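Side-chain contact in ribosome-inactivating protein 3 (Zea mays, PDB 2PQG), which belongs to the plant ribosome-inactivating protein family, whose fold joins a mixed beta-sheet to a largely helical body: residues A[12-15]-A[16-19]. Sequence-based numbering, arbitrary orientation.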
loop_
_atom_site.group_PDB
_atom_site.type_symbol
_atom_site.label_atom_id
_atom_site.label_comp_id
_atom_site.label_asym_id
_atom_site.label_seq_id
_atom_site.Cartn_x
_atom_site.Cartn_y
_atom_site.Cartn_z
ATOM N N ASN A 12 -5.347 16.115 -15.062
ATOM C CA ASN A 12 -6.795 16.089 -15.291
ATOM C C ASN A 12 -7.480 14.791 -14.817
ATOM O O ASN A 12 -8.705 14.723 -14.762
ATOM C CB ASN A 12 -7.109 16.294 -16.777
ATOM C CG ASN A 12 -6.607 17.621 -17.316
ATOM O OD1 ASN A 12 -7.007 18.692 -16.856
ATOM N ND2 ASN A 12 -5.733 17.552 -18.314
ATOM N N TYR A 13 -6.689 13.768 -14.494
ATOM C CA TYR A 13 -7.214 12.481 -14.022
ATOM C C TYR A 13 -7.082 12.441 -12.495
ATOM O O TYR A 13 -6.020 12.093 -11.959
ATOM C CB TYR A 13 -6.414 11.317 -14.637
ATOM C CG TYR A 13 -7.059 9.953 -14.485
ATOM C CD1 TYR A 13 -7.892 9.667 -13.404
ATOM C CD2 TYR A 13 -6.802 8.933 -15.395
ATOM C CE1 TYR A 13 -8.449 8.405 -13.230
ATOM C CE2 TYR A 13 -7.353 7.663 -15.228
ATOM C CZ TYR A 13 -8.174 7.408 -14.139
ATOM O OH TYR A 13 -8.696 6.149 -13.938
ATOM N N PRO A 14 -8.169 12.777 -11.777
ATOM C CA PRO A 14 -8.134 12.778 -10.311
ATOM C C PRO A 14 -7.913 11.433 -9.633
ATOM O O PRO A 14 -8.390 10.401 -10.088
ATOM C CB PRO A 14 -9.469 13.415 -9.938
ATOM C CG PRO A 14 -10.372 13.008 -11.076
ATOM C CD PRO A 14 -9.499 13.173 -12.281
ATOM N N TYR A 15 -7.167 11.462 -8.535
ATOM C CA TYR A 15 -6.876 10.270 -7.753
ATOM C C TYR A 15 -8.187 9.579 -7.350
ATOM O O TYR A 15 -8.284 8.351 -7.394
ATOM C CB TYR A 15 -6.067 10.668 -6.508
ATOM C CG TYR A 15 -5.921 9.590 -5.455
ATOM C CD1 TYR A 15 -5.036 8.523 -5.628
ATOM C CD2 TYR A 15 -6.654 9.655 -4.269
ATOM C CE1 TYR A 15 -4.874 7.545 -4.637
ATOM C CE2 TYR A 15 -6.508 8.687 -3.273
ATOM C CZ TYR A 15 -5.612 7.637 -3.461
ATOM O OH TYR A 15 -5.440 6.698 -2.468
ATOM N N SER A 16 -9.189 10.370 -6.966
ATOM C CA SER A 16 -10.491 9.836 -6.547
ATOM C C SER A 16 -11.141 8.997 -7.640
ATOM O O SER A 16 -11.860 8.040 -7.356
ATOM C CB SER A 16 -11.436 10.977 -6.175
ATOM O OG SER A 16 -11.584 11.866 -7.268
ATOM N N ALA A 17 -10.885 9.377 -8.888
ATOM C CA ALA A 17 -11.432 8.677 -10.040
ATOM C C ALA A 17 -10.807 7.294 -10.157
ATOM O O ALA A 17 -11.490 6.296 -10.402
ATOM C CB ALA A 17 -11.154 9.472 -11.294
ATOM N N PHE A 18 -9.495 7.241 -9.989
ATOM C CA PHE A 18 -8.784 5.983 -10.073
ATOM C C PHE A 18 -9.235 5.042 -8.961
ATOM O O PHE A 18 -9.405 3.847 -9.171
ATOM C CB PHE A 18 -7.288 6.229 -9.964
ATOM C CG PHE A 18 -6.476 4.991 -10.089
ATOM C CD1 PHE A 18 -6.530 4.230 -11.256
ATOM C CD2 PHE A 18 -5.681 4.564 -9.038
ATOM C CE1 PHE A 18 -5.794 3.053 -11.374
ATOM C CE2 PHE A 18 -4.942 3.393 -9.137
ATOM C CZ PHE A 18 -4.997 2.631 -10.309
ATOM N N ILE A 19 -9.414 5.587 -7.770
ATOM C CA ILE A 19 -9.850 4.789 -6.640
ATOM C C ILE A 19 -11.242 4.229 -6.934
ATOM O O ILE A 19 -11.471 3.017 -6.879
ATOM C CB ILE A 19 -9.881 5.656 -5.350
ATOM C CG1 ILE A 19 -8.459 6.110 -5.017
ATOM C CG2 ILE A 19 -10.506 4.880 -4.183
ATOM C CD1 ILE A 19 -7.486 4.963 -4.876
#
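Ser16 packs back on Pro14, its OG 3.7 Å from Pro14 CB, at the N-terminus of helix 15-27, where Pro14 holds the N-cap position and the chain arriving from strand 2-7 enters the first helix of the ribosome-inactivating protein fold. The amide of Ser16 is hydrogen-bonded to Asp198 OD1, which ties this first turn to helix 191-199. Ala17 turns its methyl toward the incoming loop and fills the angle between two side chains: CB lies 3.5 Å from Tyr13 CE1 and 3.6 Å from Pro14 CG. Its amide donates to Pro14 O at 3.0 Å, but the N-H···O angle of 132° makes the bond bent, and the donor stands well above the carbonyl plane rather than on a lone pair. The same oxygen accepts a second, weak bond from Phe18 N, so two amides of the opening turn share one carbonyl. Phe18 N also sits at the edge of the Tyr13 ring, near its plane, while Tyr13 OH approaches the edge of the Phe18 ring, 3.9 Å from Phe18 CD1; Phe6 of strand 2-7 stacks on Phe18 and meets Tyr13 edge-to-face, joining helix to sheet. Ile19 makes the straighter backbone bond, N to Tyr15 O with an N-H···O angle of 161°, the regular i to i+4 pattern. Its chi1 of -64° leaves CG1 anti to the carbonyl carbon and directs that branch back along the helix to Tyr15, whose OH is held by Met183 O. There Ile19 CG1 lies over one face of the Tyr15 ring, 3.7 Å from the centroid, a CH-pi contact, with Ile19 CD1 reaching Tyr15 CZ at 3.6 Å.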